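Local coordinates for protein clan CA, family C40, NlpC/P60 superfamily cysteine peptidase (Trichomonas vaginalis, PDB 6BIO) that probably acts as a cysteine peptidase of the NlpC/P60 family, a peptidoglycan hydrolase with which the parasite targets bacteria, at residues C168-G173 with A250-Y255; R199-Q204 with M233-V238; I223-D228 with Y267-I272; N244-H249 with Y259-K264. One frame throughout, in Å; residues are numbered along the deposited sequence.

Contact 1: residues C168-G173 with A250-Y255; sequences CKYILG and ASTNGY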
loop_
_atom_site.group_PDB
_atom_site.type_symbol
_atom_site.label_atom_id
_atom_site.label_comp_id
_atom_site.label_asym_id
_atom_site.label_seq_id
_atom_site.Cartn_x
_atom_site.Cartn_y
_atom_site.Cartn_z
ATOM N N CYS A 168 12.291 15.148 3.618
ATOM C CA CYS A 168 11.972 15.298 2.208
ATOM C C CYS A 168 11.269 16.639 1.981
ATOM O O CYS A 168 10.486 17.106 2.819
ATOM C CB CYS A 168 11.044 14.156 1.749
ATOM S SG CYS A 168 11.787 12.553 1.643
ATOM N N LYS A 169 11.560 17.255 0.838
ATOM C CA LYS A 169 10.988 18.559 0.504
ATOM C C LYS A 169 9.511 18.483 0.135
ATOM O O LYS A 169 9.048 17.528 -0.501
ATOM C CB LYS A 169 11.769 19.185 -0.646
ATOM C CG LYS A 169 11.366 20.593 -0.889
ATOM C CD LYS A 169 12.327 21.275 -1.839
ATOM C CE LYS A 169 11.754 22.594 -2.328
ATOM N NZ LYS A 169 12.601 23.245 -3.380
ATOM N N TYR A 170 8.774 19.501 0.553
ATOM C CA TYR A 170 7.393 19.685 0.160
ATOM C C TYR A 170 7.322 20.191 -1.272
ATOM O O TYR A 170 7.907 21.229 -1.602
ATOM C CB TYR A 170 6.735 20.715 1.077
ATOM C CG TYR A 170 5.274 20.938 0.750
ATOM C CD1 TYR A 170 4.875 21.757 -0.309
ATOM C CD2 TYR A 170 4.287 20.334 1.502
ATOM C CE1 TYR A 170 3.551 21.935 -0.606
ATOM C CE2 TYR A 170 2.953 20.514 1.226
ATOM C CZ TYR A 170 2.581 21.307 0.157
ATOM O OH TYR A 170 1.225 21.474 -0.125
ATOM N N ILE A 171 6.564 19.492 -2.114
ATOM C CA ILE A 171 6.211 19.983 -3.441
ATOM C C ILE A 171 4.750 19.606 -3.677
ATOM O O ILE A 171 4.377 18.425 -3.576
ATOM C CB ILE A 171 7.111 19.404 -4.560
ATOM C CG1 ILE A 171 8.589 19.748 -4.321
ATOM C CG2 ILE A 171 6.619 19.851 -5.909
ATOM C CD1 ILE A 171 9.018 21.118 -4.667
ATOM N N LEU A 172 3.929 20.599 -4.005
ATOM C CA LEU A 172 2.523 20.367 -4.271
ATOM C C LEU A 172 2.369 19.337 -5.386
ATOM O O LEU A 172 3.004 19.430 -6.449
ATOM C CB LEU A 172 1.808 21.682 -4.613
ATOM C CG LEU A 172 0.325 21.580 -4.890
ATOM C CD1 LEU A 172 -0.375 21.168 -3.684
ATOM C CD2 LEU A 172 -0.251 22.920 -5.384
ATOM N N GLY A 173 1.488 18.378 -5.152
ATOM C CA GLY A 173 1.150 17.418 -6.176
ATOM C C GLY A 173 2.033 16.195 -6.263
ATOM O O GLY A 173 1.874 15.416 -7.208
ATOM N N ALA A 250 3.810 16.559 5.657
ATOM C CA ALA A 250 4.499 17.425 4.720
ATOM C C ALA A 250 3.844 18.790 4.830
ATOM O O ALA A 250 2.625 18.908 4.617
ATOM C CB ALA A 250 4.396 16.888 3.299
ATOM N N SER A 251 4.634 19.796 5.160
ATOM C CA SER A 251 4.090 21.106 5.455
ATOM C C SER A 251 4.781 22.181 4.645
ATOM O O SER A 251 5.987 22.126 4.438
ATOM C CB SER A 251 4.338 21.417 6.914
ATOM O OG SER A 251 3.848 22.695 7.272
ATOM N N THR A 252 4.017 23.191 4.231
ATOM C CA THR A 252 4.639 24.347 3.602
ATOM C C THR A 252 5.380 25.200 4.610
ATOM O O THR A 252 6.247 25.980 4.207
ATOM C CB THR A 252 3.613 25.199 2.852
ATOM O OG1 THR A 252 2.552 25.576 3.738
ATOM C CG2 THR A 252 3.103 24.473 1.664
ATOM N N ASN A 253 5.091 25.046 5.894
ATOM C CA ASN A 253 5.843 25.730 6.934
ATOM C C ASN A 253 7.129 24.941 7.138
ATOM O O ASN A 253 7.126 23.863 7.740
ATOM C CB ASN A 253 5.025 25.785 8.209
ATOM C CG ASN A 253 5.681 26.641 9.237
ATOM O OD1 ASN A 253 6.886 26.579 9.426
ATOM N ND2 ASN A 253 4.888 27.467 9.901
ATOM N N GLY A 254 8.236 25.434 6.587
ATOM C CA GLY A 254 9.447 24.665 6.490
ATOM C C GLY A 254 9.626 23.926 5.172
ATOM O O GLY A 254 10.725 23.429 4.907
ATOM N N TYR A 255 8.573 23.847 4.344
ATOM C CA TYR A 255 8.585 23.122 3.072
ATOM C C TYR A 255 9.227 21.748 3.210
ATOM O O TYR A 255 10.117 21.374 2.449
ATOM C CB TYR A 255 9.278 23.937 1.981
ATOM C CG TYR A 255 8.694 25.322 1.837
ATOM C CD1 TYR A 255 7.585 25.553 1.041
ATOM C CD2 TYR A 255 9.264 26.383 2.518
ATOM C CE1 TYR A 255 7.035 26.830 0.936
ATOM C CE2 TYR A 255 8.752 27.651 2.426
ATOM C CZ TYR A 255 7.642 27.868 1.632
ATOM O OH TYR A 255 7.116 29.170 1.524
#
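The carbonyl oxygen Y255 O holds two neighbours from the facing segment 168-173 at once. Y170 N donates to it over 3.0 Å in a nearly straight bond, the N-H···O angle being 175°. The donor approaches from above the carbonyl plane, 70° out of it. K169 CA adds a C-H···O contact to the same Y255 O at 3.5 Å. In this NlpC/P60 domain the bond ties the short, weakly bonded strand 169-170 to the loop closing the hairpin of strands 246-251 and 256-261; on its other side that strand pairs with Y180. The ring of Y170, its CG anti to the backbone N (chi1 -179°), reaches across into the loop. There T252 CG2 sits over one ring face in a CH-pi contact, 3.4 Å from Y170 CE1, the two side chains running side by side. A250 C lies at the ring edge, near its plane, and A250 CB is 3.9 Å from Y170 CD2. The loop has its own brace, an ST turn in which N253 N donates to S251 OG. A single hydrogen bond joins the segments and A250 O is buried without a polar partner; most other contacts gather round the Y170 ring, so dispersion probably contributes much of the hold.

Contact 2: residues R199-Q204 with M233-V238; sequences RTADVQ and MLVTHV
The flat amide of Q204 meets V238 through its oxygen: Q204 OE1 lies 3.5 Å from V238 CG1, with the two side chains crossing at about a right angle. That oxygen is buried against methyls without a polar partner, whereas NE2 of the same amide bonds to the carbonyl oxygens of H198 and S183. The pairing sets the short helix 201-204 against the entry of strand 237-243, a central strand of the NlpC/P60 sheet, where T236 and H237 form a classic beta bulge opposite F225. The second flat group, the D202 carboxylate, heads away from segment 233-238. With chi1 at 58° its CG lies between backbone N and carbonyl carbon, and OD1 accepts from T200 OG1 at 2.7 Å. Between these polar ends A201 CB packs on V235 CG1 and V238 CG1, 4.0 Å from each. H237 turns its side chain away from the helix, to C182 and the ring of H249, an arrangement consistent with the Cys-His-His site of the family. The two segments share no direct hydrogen bond; a water links the helix to the loop before the strand, accepting from D202 N at 2.9 Å and donating to V235 O at 3.3 Å.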
loop_
_atom_site.group_PDB
_atom_site.type_symbol
_atom_site.label_atom_id
_atom_site.label_comp_id
_atom_site.label_asym_id
_atom_site.label_seq_id
_atom_site.Cartn_x
_atom_site.Cartn_y
_atom_site.Cartn_z
ATOM N N ARG A 199 -6.229 10.170 -2.872
ATOM C CA ARG A 199 -5.052 11.017 -2.998
ATOM C C ARG A 199 -5.124 12.329 -2.236
ATOM O O ARG A 199 -4.063 12.822 -1.818
ATOM C CB ARG A 199 -4.780 11.275 -4.479
ATOM C CG ARG A 199 -3.654 12.238 -4.810
ATOM C CD ARG A 199 -2.312 11.775 -4.256
ATOM N NE ARG A 199 -1.216 12.683 -4.605
ATOM C CZ ARG A 199 -0.922 13.786 -3.943
ATOM N NH1 ARG A 199 -1.714 14.214 -2.978
ATOM N NH2 ARG A 199 0.112 14.492 -4.337
ATOM N N THR A 200 -6.293 12.934 -2.088
ATOM C CA THR A 200 -6.388 14.275 -1.517
ATOM C C THR A 200 -6.975 14.210 -0.101
ATOM O O THR A 200 -7.784 13.325 0.235
ATOM C CB THR A 200 -7.186 15.205 -2.433
ATOM O OG1 THR A 200 -8.503 14.704 -2.603
ATOM C CG2 THR A 200 -6.544 15.302 -3.778
ATOM N N ALA A 201 -6.617 15.216 0.703
ATOM C CA ALA A 201 -6.990 15.212 2.102
ATOM C C ALA A 201 -8.498 15.214 2.258
ATOM O O ALA A 201 -9.025 14.567 3.151
ATOM C CB ALA A 201 -6.403 16.420 2.833
ATOM N N ASP A 202 -9.211 15.977 1.414
ATOM C CA ASP A 202 -10.656 16.060 1.573
ATOM C C ASP A 202 -11.392 14.768 1.251
ATOM O O ASP A 202 -12.550 14.615 1.629
ATOM C CB ASP A 202 -11.222 17.211 0.744
ATOM C CG ASP A 202 -10.926 17.110 -0.747
ATOM O OD1 ASP A 202 -10.114 16.289 -1.195
ATOM O OD2 ASP A 202 -11.443 17.950 -1.501
ATOM N N VAL A 203 -10.760 13.834 0.569
ATOM C CA VAL A 203 -11.310 12.518 0.335
ATOM C C VAL A 203 -10.804 11.507 1.347
ATOM O O VAL A 203 -11.557 10.637 1.798
ATOM C CB VAL A 203 -11.081 12.083 -1.124
ATOM C CG1 VAL A 203 -11.721 10.732 -1.371
ATOM C CG2 VAL A 203 -11.698 13.102 -2.038
ATOM N N GLN A 204 -9.535 11.629 1.736
ATOM C CA GLN A 204 -9.020 10.790 2.811
ATOM C C GLN A 204 -9.862 10.945 4.065
ATOM O O GLN A 204 -10.060 9.992 4.818
ATOM C CB GLN A 204 -7.569 11.167 3.095
ATOM C CG GLN A 204 -6.650 10.798 1.939
ATOM C CD GLN A 204 -5.241 11.355 2.074
ATOM O OE1 GLN A 204 -4.927 12.087 3.018
ATOM N NE2 GLN A 204 -4.387 10.998 1.161
ATOM N N MET A 233 -14.788 25.594 6.184
ATOM C CA MET A 233 -15.431 24.302 6.323
ATOM C C MET A 233 -14.794 23.219 5.465
ATOM O O MET A 233 -15.248 22.070 5.511
ATOM C CB MET A 233 -16.936 24.407 6.043
ATOM C CG MET A 233 -17.700 25.428 6.972
ATOM S SD MET A 233 -17.521 25.192 8.798
ATOM C CE MET A 233 -17.508 23.427 8.721
ATOM N N LEU A 234 -13.745 23.536 4.716
ATOM C CA LEU A 234 -13.118 22.561 3.818
ATOM C C LEU A 234 -11.899 21.921 4.462
ATOM O O LEU A 234 -11.091 22.592 5.114
ATOM C CB LEU A 234 -12.681 23.232 2.530
ATOM C CG LEU A 234 -13.858 23.820 1.776
ATOM C CD1 LEU A 234 -13.436 24.122 0.355
ATOM C CD2 LEU A 234 -15.083 22.886 1.749
ATOM N N VAL A 235 -11.766 20.607 4.248
ATOM C CA VAL A 235 -10.570 19.907 4.683
ATOM C C VAL A 235 -9.449 20.206 3.698
ATOM O O VAL A 235 -9.611 20.028 2.491
ATOM C CB VAL A 235 -10.829 18.396 4.761
ATOM C CG1 VAL A 235 -9.522 17.668 4.946
ATOM C CG2 VAL A 235 -11.817 18.114 5.919
ATOM N N THR A 236 -8.321 20.662 4.210
ATOM C CA THR A 236 -7.229 21.099 3.375
ATOM C C THR A 236 -5.881 20.528 3.760
ATOM O O THR A 236 -4.903 20.861 3.096
ATOM C CB THR A 236 -7.130 22.631 3.454
ATOM O OG1 THR A 236 -6.972 23.014 4.823
ATOM C CG2 THR A 236 -8.371 23.307 2.876
ATOM N N HIS A 237 -5.782 19.740 4.820
ATOM C CA HIS A 237 -4.485 19.260 5.270
ATOM C C HIS A 237 -4.682 17.928 5.975
ATOM O O HIS A 237 -5.790 17.586 6.416
ATOM C CB HIS A 237 -3.868 20.289 6.237
ATOM C CG HIS A 237 -2.414 20.081 6.504
ATOM N ND1 HIS A 237 -1.447 20.408 5.586
ATOM C CD2 HIS A 237 -1.756 19.622 7.598
ATOM C CE1 HIS A 237 -0.251 20.127 6.087
ATOM N NE2 HIS A 237 -0.412 19.662 7.311
ATOM N N VAL A 238 -3.587 17.189 6.110
ATOM C CA VAL A 238 -3.611 15.871 6.741
ATOM C C VAL A 238 -2.218 15.557 7.238
ATOM O O VAL A 238 -1.231 15.995 6.644
ATOM C CB VAL A 238 -4.107 14.793 5.746
ATOM C CG1 VAL A 238 -3.179 14.683 4.544
ATOM C CG2 VAL A 238 -4.299 13.429 6.415
HETATM O O HOH W 1 -7.880 18.350 0.290
#

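Contact 3: residues I223-D228 with Y267-I272; sequences ITFRTD and YPVSTI
V269 sends its methyl CG2 into the hollow between I223 and F225, 3.8 Å from I223 CG2 and 3.7 Å from F225 CE1. The strands here, 222-225 and 269-274 of the NlpC/P60 sheet, run antiparallel, and a beta bulge shifts their register by one residue between the I223-I272 and F225-V269 pairs. T224 lies opposite the bulge and meets it with three atoms: N donates to T271 O, O accepts from S270 N, and OG1 accepts from T271 N at 3.1 Å. Into this same spot presses S270 CB, 3.3 Å from T224 OG1. The hydroxyls of T224, S270 and T271 all hydrogen-bond to D205 OD1, consistent with D205 helping to fix the bulge. Farther along, T227 forms a knob over the Y267 ring: its CB stands 3.8 Å above the plane, displaced toward the rim, and CG2 lies near CG of that ring. R226 crosses P268 at about a right angle, with R226 NH2 4.0 Å from P268 CB. The arginine chain bends at chi3 (-62°), and a water bridges its tip to the bulge, accepting from R226 NH1 at 3.0 Å and donating to S270 OG at 2.7 Å.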
loop_
_atom_site.group_PDB
_atom_site.type_symbol
_atom_site.label_atom_id
_atom_site.label_comp_id
_atom_site.label_asym_id
_atom_site.label_seq_id
_atom_site.Cartn_x
_atom_site.Cartn_y
_atom_site.Cartn_z
ATOM N N ILE A 223 -4.949 12.174 10.547
ATOM C CA ILE A 223 -5.717 13.278 11.108
ATOM C C ILE A 223 -5.879 14.309 10.013
ATOM O O ILE A 223 -4.880 14.791 9.475
ATOM C CB ILE A 223 -4.978 13.918 12.286
ATOM C CG1 ILE A 223 -4.450 12.892 13.292
ATOM C CG2 ILE A 223 -5.872 14.924 12.958
ATOM C CD1 ILE A 223 -3.230 13.427 14.054
ATOM N N THR A 224 -7.126 14.631 9.652
ATOM C CA THR A 224 -7.366 15.689 8.681
ATOM C C THR A 224 -7.707 16.986 9.403
ATOM O O THR A 224 -8.179 16.976 10.548
ATOM C CB THR A 224 -8.477 15.299 7.713
ATOM O OG1 THR A 224 -9.670 15.067 8.458
ATOM C CG2 THR A 224 -8.068 14.053 6.925
ATOM N N PHE A 225 -7.434 18.109 8.737
ATOM C CA PHE A 225 -7.561 19.428 9.325
ATOM C C PHE A 225 -8.168 20.397 8.316
ATOM O O PHE A 225 -8.021 20.258 7.096
ATOM C CB PHE A 225 -6.199 19.998 9.749
ATOM C CG PHE A 225 -5.395 19.129 10.724
ATOM C CD1 PHE A 225 -5.565 19.274 12.098
ATOM C CD2 PHE A 225 -4.466 18.187 10.274
ATOM C CE1 PHE A 225 -4.796 18.514 12.999
ATOM C CE2 PHE A 225 -3.716 17.465 11.164
ATOM C CZ PHE A 225 -3.879 17.618 12.516
ATOM N N ARG A 226 -8.800 21.443 8.876
ATOM C CA ARG A 226 -9.307 22.568 8.104
ATOM C C ARG A 226 -8.387 23.745 8.373
ATOM O O ARG A 226 -8.401 24.311 9.469
ATOM C CB ARG A 226 -10.767 22.868 8.489
ATOM C CG ARG A 226 -11.644 21.642 8.355
ATOM C CD ARG A 226 -13.127 22.010 8.328
ATOM N NE ARG A 226 -13.491 22.644 9.587
ATOM C CZ ARG A 226 -13.797 22.032 10.715
ATOM N NH1 ARG A 226 -13.943 20.715 10.770
ATOM N NH2 ARG A 226 -14.033 22.764 11.811
ATOM N N THR A 227 -7.554 24.092 7.389
ATOM C CA THR A 227 -6.494 25.080 7.596
ATOM C C THR A 227 -6.643 26.343 6.775
ATOM O O THR A 227 -5.774 27.212 6.881
ATOM C CB THR A 227 -5.080 24.499 7.346
ATOM O OG1 THR A 227 -4.879 24.293 5.947
ATOM C CG2 THR A 227 -4.853 23.196 8.109
ATOM N N ASP A 228 -7.704 26.495 5.981
ATOM C CA ASP A 228 -7.873 27.668 5.107
ATOM C C ASP A 228 -9.008 28.531 5.645
ATOM O O ASP A 228 -10.184 28.172 5.543
ATOM C CB ASP A 228 -8.178 27.194 3.682
ATOM C CG ASP A 228 -8.400 28.340 2.714
ATOM O OD1 ASP A 228 -8.356 29.519 3.108
ATOM O OD2 ASP A 228 -8.640 28.042 1.527
ATOM N N TYR A 267 -4.883 24.360 14.212
ATOM C CA TYR A 267 -5.963 24.261 13.252
ATOM C C TYR A 267 -6.903 23.146 13.663
ATOM O O TYR A 267 -6.470 22.156 14.263
ATOM C CB TYR A 267 -5.422 23.940 11.855
ATOM C CG TYR A 267 -4.502 25.004 11.352
ATOM C CD1 TYR A 267 -4.999 26.162 10.786
ATOM C CD2 TYR A 267 -3.129 24.855 11.432
ATOM C CE1 TYR A 267 -4.159 27.128 10.302
ATOM C CE2 TYR A 267 -2.290 25.847 10.997
ATOM C CZ TYR A 267 -2.814 26.977 10.435
ATOM O OH TYR A 267 -1.963 27.945 9.973
ATOM N N PRO A 268 -8.193 23.280 13.374
ATOM C CA PRO A 268 -9.144 22.278 13.851
ATOM C C PRO A 268 -9.045 20.965 13.105
ATOM O O PRO A 268 -8.887 20.926 11.884
ATOM C CB PRO A 268 -10.495 22.923 13.572
ATOM C CG PRO A 268 -10.200 23.883 12.487
ATOM C CD PRO A 268 -8.874 24.429 12.772
ATOM N N VAL A 269 -9.159 19.886 13.866
ATOM C CA VAL A 269 -9.285 18.550 13.311
ATOM C C VAL A 269 -10.655 18.408 12.665
ATOM O O VAL A 269 -11.670 18.849 13.214
ATOM C CB VAL A 269 -9.152 17.516 14.434
ATOM C CG1 VAL A 269 -9.497 16.143 13.892
ATOM C CG2 VAL A 269 -7.739 17.526 14.996
ATOM N N SER A 270 -10.687 17.712 11.531
ATOM C CA SER A 270 -11.946 17.269 10.907
ATOM C C SER A 270 -12.260 15.854 11.368
ATOM O O SER A 270 -13.202 15.649 12.125
ATOM C CB SER A 270 -11.855 17.354 9.394
ATOM O OG SER A 270 -12.994 16.813 8.816
ATOM N N THR A 271 -11.481 14.862 10.928
ATOM C CA THR A 271 -11.650 13.504 11.431
ATOM C C THR A 271 -10.301 12.842 11.660
ATOM O O THR A 271 -9.269 13.252 11.122
ATOM C CB THR A 271 -12.533 12.588 10.515
ATOM O OG1 THR A 271 -11.890 12.313 9.287
ATOM C CG2 THR A 271 -13.932 13.172 10.279
ATOM N N ILE A 272 -10.340 11.807 12.483
ATOM C CA ILE A 272 -9.249 10.852 12.678
ATOM C C ILE A 272 -9.692 9.551 12.031
ATOM O O ILE A 272 -10.768 9.025 12.353
ATOM C CB ILE A 272 -8.950 10.651 14.174
ATOM C CG1 ILE A 272 -8.612 12.008 14.846
ATOM C CG2 ILE A 272 -7.813 9.629 14.328
ATOM C CD1 ILE A 272 -8.612 11.922 16.344
HETATM O O HOH W 2 -14.697 18.884 8.521
#

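Contact 4: residues N244-H249 with Y259-K264; sequences NGQFIH and YQDFYK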
loop_
_atom_site.group_PDB
_atom_site.type_symbol
_atom_site.label_atom_id
_atom_site.label_comp_id
_atom_site.label_asym_id
_atom_site.label_seq_id
_atom_site.Cartn_x
_atom_site.Cartn_y
_atom_site.Cartn_z
ATOM N N ASN A 244 3.288 9.472 21.030
ATOM C CA ASN A 244 3.899 10.459 21.920
ATOM C C ASN A 244 3.423 11.877 21.614
ATOM O O ASN A 244 4.185 12.846 21.723
ATOM C CB ASN A 244 5.423 10.392 21.877
ATOM C CG ASN A 244 6.066 10.972 23.135
ATOM O OD1 ASN A 244 5.442 11.036 24.199
ATOM N ND2 ASN A 244 7.309 11.403 23.020
ATOM N N GLY A 245 2.149 11.996 21.235
ATOM C CA GLY A 245 1.528 13.277 20.964
ATOM C C GLY A 245 2.017 13.991 19.722
ATOM O O GLY A 245 1.764 15.183 19.573
ATOM N N GLN A 246 2.688 13.292 18.813
ATOM C CA GLN A 246 3.233 13.879 17.610
ATOM C C GLN A 246 2.571 13.254 16.390
ATOM O O GLN A 246 2.215 12.067 16.380
ATOM C CB GLN A 246 4.710 13.590 17.464
ATOM C CG GLN A 246 5.581 14.015 18.628
ATOM C CD GLN A 246 5.615 15.496 18.830
ATOM O OE1 GLN A 246 5.345 15.990 19.929
ATOM N NE2 GLN A 246 5.966 16.215 17.785
ATOM N N PHE A 247 2.446 14.059 15.336
ATOM C CA PHE A 247 2.190 13.548 14.003
ATOM C C PHE A 247 3.288 14.000 13.065
ATOM O O PHE A 247 4.063 14.897 13.366
ATOM C CB PHE A 247 0.802 13.923 13.488
ATOM C CG PHE A 247 0.534 15.428 13.233
ATOM C CD1 PHE A 247 0.768 15.970 11.970
ATOM C CD2 PHE A 247 -0.150 16.224 14.163
ATOM C CE1 PHE A 247 0.435 17.293 11.682
ATOM C CE2 PHE A 247 -0.482 17.518 13.876
ATOM C CZ PHE A 247 -0.180 18.062 12.627
ATOM N N ILE A 248 3.387 13.302 11.941
ATOM C CA ILE A 248 4.288 13.685 10.861
ATOM C C ILE A 248 3.466 14.148 9.661
ATOM O O ILE A 248 2.416 13.576 9.339
ATOM C CB ILE A 248 5.239 12.533 10.502
ATOM C CG1 ILE A 248 6.299 12.391 11.595
ATOM C CG2 ILE A 248 5.887 12.781 9.123
ATOM C CD1 ILE A 248 7.211 11.187 11.455
ATOM N N HIS A 249 3.909 15.225 9.026
ATOM C CA HIS A 249 3.231 15.753 7.855
ATOM C C HIS A 249 4.218 16.439 6.916
ATOM O O HIS A 249 5.325 16.823 7.308
ATOM C CB HIS A 249 2.110 16.743 8.223
ATOM C CG HIS A 249 2.542 18.003 8.929
ATOM N ND1 HIS A 249 1.751 19.131 8.911
ATOM C CD2 HIS A 249 3.590 18.299 9.737
ATOM C CE1 HIS A 249 2.321 20.093 9.623
ATOM N NE2 HIS A 249 3.435 19.611 10.149
ATOM N N TYR A 259 7.995 16.385 12.010
ATOM C CA TYR A 259 7.136 16.209 13.166
ATOM C C TYR A 259 6.369 17.485 13.490
ATOM O O TYR A 259 6.825 18.614 13.240
ATOM C CB TYR A 259 7.972 15.859 14.388
ATOM C CG TYR A 259 8.539 14.449 14.435
ATOM C CD1 TYR A 259 7.795 13.393 14.940
ATOM C CD2 TYR A 259 9.838 14.184 14.015
ATOM C CE1 TYR A 259 8.323 12.132 15.011
ATOM C CE2 TYR A 259 10.362 12.903 14.077
ATOM C CZ TYR A 259 9.603 11.900 14.595
ATOM O OH TYR A 259 10.125 10.634 14.625
ATOM N N GLN A 260 5.228 17.282 14.139
ATOM C CA GLN A 260 4.408 18.364 14.678
ATOM C C GLN A 260 3.741 17.888 15.952
ATOM O O GLN A 260 3.180 16.794 16.011
ATOM C CB GLN A 260 3.277 18.792 13.732
ATOM C CG GLN A 260 2.215 19.720 14.399
ATOM C CD GLN A 260 2.773 21.107 14.783
ATOM O OE1 GLN A 260 3.499 21.707 13.987
ATOM N NE2 GLN A 260 2.410 21.633 15.994
ATOM N N ASP A 261 3.741 18.742 16.967
ATOM C CA ASP A 261 3.047 18.446 18.204
ATOM C C ASP A 261 1.552 18.571 17.983
ATOM O O ASP A 261 1.069 19.641 17.595
ATOM C CB ASP A 261 3.509 19.431 19.277
ATOM C CG ASP A 261 2.908 19.142 20.629
ATOM O OD1 ASP A 261 1.720 19.423 20.783
ATOM O OD2 ASP A 261 3.630 18.643 21.535
ATOM N N PHE A 262 0.818 17.483 18.223
ATOM C CA PHE A 262 -0.593 17.433 17.849
ATOM C C PHE A 262 -1.407 18.467 18.640
ATOM O O PHE A 262 -2.195 19.239 18.066
ATOM C CB PHE A 262 -1.092 16.001 18.113
ATOM C CG PHE A 262 -2.516 15.708 17.680
ATOM C CD1 PHE A 262 -3.237 16.514 16.786
ATOM C CD2 PHE A 262 -3.144 14.562 18.195
ATOM C CE1 PHE A 262 -4.569 16.163 16.425
ATOM C CE2 PHE A 262 -4.448 14.210 17.843
ATOM C CZ PHE A 262 -5.172 15.017 16.966
ATOM N N TYR A 263 -1.226 18.501 19.962
ATOM C CA TYR A 263 -2.062 19.361 20.793
ATOM C C TYR A 263 -1.806 20.840 20.524
ATOM O O TYR A 263 -2.733 21.640 20.613
ATOM C CB TYR A 263 -1.823 19.029 22.263
ATOM C CG TYR A 263 -2.614 19.877 23.227
ATOM C CD1 TYR A 263 -3.965 19.633 23.432
ATOM C CD2 TYR A 263 -2.009 20.923 23.948
ATOM C CE1 TYR A 263 -4.701 20.407 24.318
ATOM C CE2 TYR A 263 -2.729 21.693 24.824
ATOM C CZ TYR A 263 -4.086 21.431 25.008
ATOM O OH TYR A 263 -4.841 22.190 25.885
ATOM N N LYS A 264 -0.577 21.211 20.167
ATOM C CA LYS A 264 -0.242 22.595 19.858
ATOM C C LYS A 264 -0.528 23.015 18.417
ATOM O O LYS A 264 -0.407 24.206 18.093
ATOM C CB LYS A 264 1.240 22.848 20.121
ATOM C CG LYS A 264 1.629 22.682 21.560
ATOM C CD LYS A 264 3.052 23.188 21.788
ATOM C CE LYS A 264 3.413 23.260 23.265
ATOM N NZ LYS A 264 4.601 22.441 23.547
HETATM O O HOH W 3 0.423 16.624 21.466
#
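F247 and Q260 form the hydrogen-bonded pair of an antiparallel beta hairpin, made by strands 246-251 and 256-261 at one edge of the NlpC/P60 sheet. Backbone bonds come first. F247 N donates to Q260 O at 2.9 Å, Q260 N returns the bond to F247 O, and F262 N reaches G245 O at 2.8 Å just as segment 259-264 leaves its strand. CA-H···O contacts, from Q246 CA to Q260 O and from Y259 CA to F247 O, fill in between them.

Ring contacts occupy both faces of the hairpin. On the side of I248 and Y259, I248 CD1 stands 3.8 Å above the tyrosine ring plane, offset toward the rim, while Q246 CB lies at the ring edge. On the other side Q260 CB rests over the F247 ring, 3.8 Å from its centroid, and F262 CA meets that ring at its edge. CE1 of F247 in turn lies above the H249 ring. With chi1 at 63°, H249 CG sits between backbone N and carbonyl carbon; ND1 bonds to H237, and NE2 is buried near Q260 CB without a polar partner.

A water bridges the two segments, donating to G245 O and accepting from Y263 N; within 259-264 an Asx motif has D261 OD1 accepting from K264 N at 3.0 Å, on the anti side of the carboxylate.

In the fold
All four contacts belong to the NlpC/P60 domain and reach its antiparallel sheet. Contacts 2 and 3, with centres about 8 Å apart, meet where strands 222-225 and 237-243 pair; just beyond the strand ends T236 OG1 and T227 OG1 lie 2.7 Å apart. Contact 4 joins contact 3 through F225 CZ and F247 CE2, 3.7 Å apart. It joins contact 2 through H237 NE2 and H249 ND1, hydrogen-bonded at 2.7 Å; with C182 beside H237, this pair probably marks the active site. Contact 1 shares strand 246-251 with contact 4, and its centre lies about 16 Å from those of contacts 2 and 4. Its G173 packs on R199 of contact 2, whose guanidinium pairs with D181.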